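Local coordinates for hydrogenase maturation factor (Thermoanaerobacter tengcongensis, PDB 3VTH), which probably transfers a carbamoyl group from carbamoyl phosphate to the C-terminal cysteine of HypE, using ATP, during maturation of [NiFe]-hydrogenases, at residues Gly40-Glu54 with Val87-Asp101. Numbering follows the deposited sequence.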
loop_
_atom_site.group_PDB
_atom_site.type_symbol
_atom_site.label_atom_id
_atom_site.label_comp_id
_atom_site.label_asym_id
_atom_site.label_seq_id
_atom_site.Cartn_x
_atom_site.Cartn_y
_atom_site.Cartn_z
ATOM N N GLY A 40 -41.050 -8.989 -0.713
ATOM C CA GLY A 40 -40.349 -7.897 -1.387
ATOM C C GLY A 40 -39.257 -8.394 -2.304
ATOM O O GLY A 40 -39.329 -9.522 -2.807
ATOM N N ILE A 41 -38.249 -7.549 -2.509
ATOM C CA ILE A 41 -37.182 -7.796 -3.469
ATOM C C ILE A 41 -35.858 -7.237 -2.960
ATOM O O ILE A 41 -35.822 -6.308 -2.131
ATOM C CB ILE A 41 -37.519 -7.204 -4.890
ATOM C CG1 ILE A 41 -37.755 -5.681 -4.815
ATOM C CG2 ILE A 41 -38.743 -7.924 -5.500
ATOM C CD1 ILE A 41 -37.693 -4.955 -6.140
ATOM N N VAL A 42 -34.768 -7.819 -3.443
ATOM C CA VAL A 42 -33.432 -7.261 -3.241
ATOM C C VAL A 42 -32.663 -7.381 -4.556
ATOM O O VAL A 42 -32.833 -8.355 -5.302
ATOM C CB VAL A 42 -32.670 -7.933 -2.063
ATOM C CG1 VAL A 42 -32.451 -9.437 -2.300
ATOM C CG2 VAL A 42 -31.306 -7.231 -1.784
ATOM N N TYR A 43 -31.830 -6.383 -4.846
ATOM C CA TYR A 43 -30.967 -6.419 -6.014
ATOM C C TYR A 43 -29.796 -5.457 -5.861
ATOM O O TYR A 43 -29.872 -4.483 -5.108
ATOM C CB TYR A 43 -31.745 -6.128 -7.317
ATOM C CG TYR A 43 -32.440 -4.773 -7.401
ATOM C CD1 TYR A 43 -33.786 -4.637 -7.061
ATOM C CD2 TYR A 43 -31.758 -3.642 -7.851
ATOM C CE1 TYR A 43 -34.439 -3.393 -7.162
ATOM C CE2 TYR A 43 -32.392 -2.388 -7.937
ATOM C CZ TYR A 43 -33.734 -2.284 -7.593
ATOM O OH TYR A 43 -34.358 -1.076 -7.677
ATOM N N ASN A 44 -28.721 -5.754 -6.581
ATOM C CA ASN A 44 -27.593 -4.853 -6.708
ATOM C C ASN A 44 -27.932 -3.766 -7.699
ATOM O O ASN A 44 -28.424 -4.050 -8.792
ATOM C CB ASN A 44 -26.364 -5.614 -7.214
ATOM C CG ASN A 44 -25.636 -6.348 -6.110
ATOM O OD1 ASN A 44 -24.594 -6.955 -6.345
ATOM N ND2 ASN A 44 -26.187 -6.297 -4.887
ATOM N N ASN A 45 -27.697 -2.512 -7.333
ATOM C CA ASN A 45 -27.874 -1.443 -8.314
ATOM C C ASN A 45 -26.546 -0.719 -8.480
ATOM O O ASN A 45 -25.551 -1.167 -7.933
ATOM C CB ASN A 45 -29.066 -0.527 -7.985
ATOM C CG ASN A 45 -28.862 0.306 -6.734
ATOM O OD1 ASN A 45 -27.771 0.349 -6.159
ATOM N ND2 ASN A 45 -29.917 0.997 -6.317
ATOM N N SER A 46 -26.503 0.367 -9.243
ATOM C CA SER A 46 -25.214 0.960 -9.516
ATOM C C SER A 46 -24.654 1.766 -8.331
ATOM O O SER A 46 -23.518 2.196 -8.378
ATOM C CB SER A 46 -25.197 1.736 -10.844
ATOM O OG SER A 46 -26.279 2.649 -10.938
ATOM N N SER A 47 -25.431 1.928 -7.265
ATOM C CA SER A 47 -24.981 2.727 -6.136
ATOM C C SER A 47 -24.798 1.907 -4.862
ATOM O O SER A 47 -24.320 2.421 -3.840
ATOM C CB SER A 47 -25.878 3.971 -5.935
ATOM O OG SER A 47 -27.108 3.587 -5.363
ATOM N N GLY A 48 -25.143 0.625 -4.943
ATOM C CA GLY A 48 -24.982 -0.286 -3.836
ATOM C C GLY A 48 -25.998 -1.412 -3.804
ATOM O O GLY A 48 -26.107 -2.216 -4.744
ATOM N N LEU A 49 -26.739 -1.467 -2.704
ATOM C CA LEU A 49 -27.729 -2.506 -2.507
ATOM C C LEU A 49 -29.085 -1.854 -2.298
ATOM O O LEU A 49 -29.203 -0.878 -1.553
ATOM C CB LEU A 49 -27.340 -3.405 -1.325
ATOM C CG LEU A 49 -28.265 -4.607 -1.093
ATOM C CD1 LEU A 49 -27.962 -5.738 -2.070
ATOM C CD2 LEU A 49 -28.154 -5.071 0.336
ATOM N N TYR A 50 -30.079 -2.368 -3.011
ATOM C CA TYR A 50 -31.456 -1.900 -2.936
ATOM C C TYR A 50 -32.382 -3.003 -2.396
ATOM O O TYR A 50 -32.368 -4.158 -2.875
ATOM C CB TYR A 50 -31.912 -1.474 -4.326
ATOM C CG TYR A 50 -33.327 -0.943 -4.408
ATOM C CD1 TYR A 50 -34.418 -1.804 -4.397
ATOM C CD2 TYR A 50 -33.564 0.422 -4.517
ATOM C CE1 TYR A 50 -35.723 -1.313 -4.504
ATOM C CE2 TYR A 50 -34.853 0.923 -4.606
ATOM C CZ TYR A 50 -35.925 0.049 -4.603
ATOM O OH TYR A 50 -37.193 0.551 -4.694
ATOM N N ILE A 51 -33.202 -2.635 -1.416
ATOM C CA ILE A 51 -34.130 -3.566 -0.761
ATOM C C ILE A 51 -35.507 -2.932 -0.645
ATOM O O ILE A 51 -35.623 -1.749 -0.318
ATOM C CB ILE A 51 -33.660 -3.934 0.673
ATOM C CG1 ILE A 51 -32.266 -4.578 0.668
ATOM C CG2 ILE A 51 -34.656 -4.893 1.358
ATOM C CD1 ILE A 51 -31.557 -4.506 2.028
ATOM N N GLU A 52 -36.539 -3.726 -0.927
ATOM C CA GLU A 52 -37.929 -3.389 -0.602
ATOM C C GLU A 52 -38.469 -4.531 0.253
ATOM O O GLU A 52 -38.425 -5.694 -0.171
ATOM C CB GLU A 52 -38.784 -3.278 -1.866
ATOM C CG GLU A 52 -38.460 -2.079 -2.758
ATOM C CD GLU A 52 -39.402 -1.924 -3.960
ATOM O OE1 GLU A 52 -40.509 -2.512 -3.962
ATOM O OE2 GLU A 52 -39.026 -1.194 -4.913
ATOM N N VAL A 53 -38.940 -4.210 1.457
ATOM C CA VAL A 53 -39.546 -5.224 2.338
ATOM C C VAL A 53 -40.932 -4.777 2.771
ATOM O O VAL A 53 -41.154 -3.585 3.013
ATOM C CB VAL A 53 -38.677 -5.547 3.591
ATOM C CG1 VAL A 53 -37.489 -6.437 3.212
ATOM C CG2 VAL A 53 -38.186 -4.260 4.276
ATOM N N GLU A 54 -41.853 -5.739 2.827
ATOM C CA GLU A 54 -43.216 -5.534 3.307
ATOM C C GLU A 54 -43.511 -6.596 4.346
ATOM O O GLU A 54 -43.253 -7.778 4.110
ATOM C CB GLU A 54 -44.246 -5.666 2.168
ATOM C CG GLU A 54 -43.886 -4.847 0.940
ATOM C CD GLU A 54 -44.976 -4.781 -0.109
ATOM O OE1 GLU A 54 -44.949 -3.792 -0.871
ATOM O OE2 GLU A 54 -45.838 -5.694 -0.192
ATOM N N VAL A 87 -47.353 -0.067 0.171
ATOM C CA VAL A 87 -47.354 -1.524 0.024
ATOM C C VAL A 87 -47.758 -1.931 -1.401
ATOM O O VAL A 87 -48.734 -1.420 -1.944
ATOM C CB VAL A 87 -48.319 -2.160 1.052
ATOM C CG1 VAL A 87 -48.451 -3.677 0.844
ATOM C CG2 VAL A 87 -47.865 -1.823 2.475
ATOM N N LYS A 88 -46.996 -2.846 -2.000
ATOM C CA LYS A 88 -47.289 -3.319 -3.363
ATOM C C LYS A 88 -47.987 -4.671 -3.364
ATOM O O LYS A 88 -48.430 -5.143 -4.414
ATOM C CB LYS A 88 -45.997 -3.436 -4.175
ATOM C CG LYS A 88 -45.393 -2.112 -4.591
ATOM C CD LYS A 88 -44.203 -2.337 -5.513
ATOM C CE LYS A 88 -43.487 -1.032 -5.800
ATOM N NZ LYS A 88 -42.630 -0.659 -4.646
ATOM N N GLU A 89 -48.046 -5.297 -2.188
ATOM C CA GLU A 89 -48.578 -6.652 -2.023
ATOM C C GLU A 89 -47.780 -7.713 -2.785
ATOM O O GLU A 89 -48.338 -8.562 -3.495
ATOM C CB GLU A 89 -50.056 -6.723 -2.379
ATOM C CG GLU A 89 -50.937 -6.074 -1.346
ATOM C CD GLU A 89 -52.401 -6.279 -1.642
ATOM O OE1 GLU A 89 -52.876 -5.739 -2.663
ATOM O OE2 GLU A 89 -53.073 -6.982 -0.855
ATOM N N TYR A 90 -46.463 -7.649 -2.626
ATOM C CA TYR A 90 -45.589 -8.732 -3.038
ATOM C C TYR A 90 -46.067 -10.028 -2.403
ATOM O O TYR A 90 -46.445 -10.043 -1.229
ATOM C CB TYR A 90 -44.179 -8.452 -2.562
ATOM C CG TYR A 90 -43.443 -7.386 -3.322
ATOM C CD1 TYR A 90 -42.995 -7.616 -4.618
ATOM C CD2 TYR A 90 -43.135 -6.164 -2.723
ATOM C CE1 TYR A 90 -42.261 -6.643 -5.323
ATOM C CE2 TYR A 90 -42.398 -5.181 -3.413
ATOM C CZ TYR A 90 -41.975 -5.431 -4.718
ATOM O OH TYR A 90 -41.254 -4.476 -5.412
ATOM N N LYS A 91 -46.055 -11.106 -3.184
ATOM C CA LYS A 91 -46.518 -12.404 -2.696
ATOM C C LYS A 91 -45.383 -13.236 -2.097
ATOM O O LYS A 91 -45.618 -14.227 -1.406
ATOM C CB LYS A 91 -47.229 -13.182 -3.806
ATOM C CG LYS A 91 -48.519 -12.509 -4.305
ATOM C CD LYS A 91 -49.681 -13.485 -4.358
ATOM C CE LYS A 91 -51.019 -12.743 -4.350
ATOM N NZ LYS A 91 -52.182 -13.671 -4.295
ATOM N N ASP A 92 -44.150 -12.830 -2.367
ATOM C CA ASP A 92 -43.002 -13.563 -1.868
ATOM C C ASP A 92 -41.815 -12.628 -1.721
ATOM O O ASP A 92 -41.926 -11.435 -1.981
ATOM C CB ASP A 92 -42.666 -14.742 -2.803
ATOM C CG ASP A 92 -42.478 -14.314 -4.269
ATOM O OD1 ASP A 92 -42.509 -15.199 -5.160
ATOM O OD2 ASP A 92 -42.318 -13.102 -4.544
ATOM N N PHE A 93 -40.681 -13.172 -1.301
ATOM C CA PHE A 93 -39.440 -12.416 -1.336
ATOM C C PHE A 93 -38.480 -13.033 -2.346
ATOM O O PHE A 93 -38.313 -14.246 -2.371
ATOM C CB PHE A 93 -38.771 -12.337 0.041
ATOM C CG PHE A 93 -37.657 -11.335 0.085
ATOM C CD1 PHE A 93 -36.377 -11.689 -0.289
ATOM C CD2 PHE A 93 -37.910 -10.013 0.443
ATOM C CE1 PHE A 93 -35.360 -10.750 -0.287
ATOM C CE2 PHE A 93 -36.885 -9.065 0.445
ATOM C CZ PHE A 93 -35.622 -9.444 0.078
ATOM N N LYS A 94 -37.864 -12.198 -3.181
ATOM C CA LYS A 94 -36.997 -12.682 -4.259
ATOM C C LYS A 94 -35.753 -11.818 -4.424
ATOM O O LYS A 94 -35.807 -10.594 -4.240
ATOM C CB LYS A 94 -37.756 -12.720 -5.596
ATOM C CG LYS A 94 -38.793 -13.848 -5.736
ATOM C CD LYS A 94 -39.506 -13.749 -7.093
ATOM C CE LYS A 94 -40.195 -15.057 -7.478
ATOM N NZ LYS A 94 -39.197 -16.147 -7.771
ATOM N N ILE A 95 -34.629 -12.456 -4.753
ATOM C CA ILE A 95 -33.478 -11.741 -5.300
ATOM C C ILE A 95 -33.772 -11.538 -6.785
ATOM O O ILE A 95 -34.084 -12.512 -7.491
ATOM C CB ILE A 95 -32.149 -12.544 -5.142
ATOM C CG1 ILE A 95 -31.899 -12.894 -3.667
ATOM C CG2 ILE A 95 -30.964 -11.760 -5.741
ATOM C CD1 ILE A 95 -30.787 -13.947 -3.445
ATOM N N VAL A 96 -33.701 -10.288 -7.254
ATOM C CA VAL A 96 -33.997 -9.987 -8.664
ATOM C C VAL A 96 -32.772 -9.467 -9.421
ATOM O O VAL A 96 -31.712 -9.270 -8.816
ATOM C CB VAL A 96 -35.234 -9.031 -8.840
ATOM C CG1 VAL A 96 -36.466 -9.625 -8.168
ATOM C CG2 VAL A 96 -34.948 -7.637 -8.299
ATOM N N GLY A 97 -32.932 -9.271 -10.736
ATOM C CA GLY A 97 -31.844 -8.822 -11.611
ATOM C C GLY A 97 -31.286 -7.468 -11.200
ATOM O O GLY A 97 -32.011 -6.636 -10.663
ATOM N N SER A 98 -29.988 -7.262 -11.439
ATOM C CA SER A 98 -29.331 -6.000 -11.102
ATOM C C SER A 98 -29.796 -4.851 -12.008
ATOM O O SER A 98 -30.178 -5.077 -13.149
ATOM C CB SER A 98 -27.817 -6.153 -11.206
ATOM O OG SER A 98 -27.353 -7.059 -10.224
ATOM N N LYS A 99 -29.749 -3.620 -11.498
ATOM C CA LYS A 99 -30.168 -2.455 -12.289
ATOM C C LYS A 99 -29.056 -1.402 -12.362
ATOM O O LYS A 99 -28.433 -1.077 -11.352
ATOM C CB LYS A 99 -31.455 -1.839 -11.719
ATOM C CG LYS A 99 -32.628 -2.817 -11.609
ATOM C CD LYS A 99 -33.941 -2.093 -11.253
ATOM C CE LYS A 99 -35.177 -2.933 -11.587
ATOM N NZ LYS A 99 -35.154 -4.303 -10.990
ATOM N N GLU A 100 -28.814 -0.895 -13.568
ATOM C CA GLU A 100 -27.864 0.191 -13.802
ATOM C C GLU A 100 -28.643 1.510 -13.890
ATOM O O GLU A 100 -29.360 1.740 -14.859
ATOM C CB GLU A 100 -27.048 -0.076 -15.084
ATOM C CG GLU A 100 -26.288 1.134 -15.656
ATOM C CD GLU A 100 -25.220 1.660 -14.711
ATOM O OE1 GLU A 100 -24.213 0.956 -14.494
ATOM O OE2 GLU A 100 -25.395 2.780 -14.194
ATOM N N ASP A 101 -28.539 2.336 -12.864
ATOM C CA ASP A 101 -29.284 3.574 -12.697
ATOM C C ASP A 101 -28.326 4.758 -12.618
ATOM O O ASP A 101 -28.635 5.758 -12.054
ATOM C CB ASP A 101 -30.075 3.482 -11.395
ATOM C CG ASP A 101 -31.171 4.537 -11.254
ATOM O OD1 ASP A 101 -31.589 5.129 -12.233
ATOM O OD2 ASP A 101 -31.633 4.748 -10.132
HETATM O O HOH W 1 -40.989 -10.776 -4.814
HETATM O O HOH W 2 -29.245 -8.152 -8.343
HETATM O O HOH W 3 -46.673 -8.119 0.773
#
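Gly40, Ile41 and Val42 pair in parallel with Phe93, Lys94 and Ile95, the short strand axes running 4.7 Å apart at 15°, with Val96 N bonded to Val42 O and, further on, Lys99 N to Asn44 O. Before this edge strand forms, the chain crosses the sheet face carrying Ile41, Tyr43, Glu52 and Glu54, and acidic side chains hold it there. Glu54, extended beyond CG, accepts Lys88 N on the syn side of OE1 and, less directly, Tyr90 N at OE2 (3.2 Å). Both glutamates meet the edge of the Tyr90 ring, Glu54 beside CD2 and Glu52 at the hydroxyl end, where Tyr90 OH reaches Glu52 OE1 at 2.6 Å, while Gly40 CA sits over one face, 3.8 Å from the centroid, a CH-pi contact. Lys88 NZ, its chain bent at chi4 (78°), meets that same OE1 from the opposite face of the carboxylate at 2.9 Å, and Tyr50 OH steadies OE2. An alanine in place of Glu52 would probably leave the Lys88 ammonium without its mate and the Tyr90 hydroxyl without its acceptor. Further along, Lys99 NZ lies over the Tyr43 ring in a cation-pi contact (4.1 Å to the centroid), with Tyr50 CB on the opposite ring face. Val42 and Phe93 instead point to the sheet's other face, where Phe93 touches Ala33 of helix 25-35, and Asn44, a predicted active-site residue, meets Arg26. Strand 93-95 thus extends the acylphosphatase-like sheet beside strand 39-45, itself antiparallel to strand 48-55.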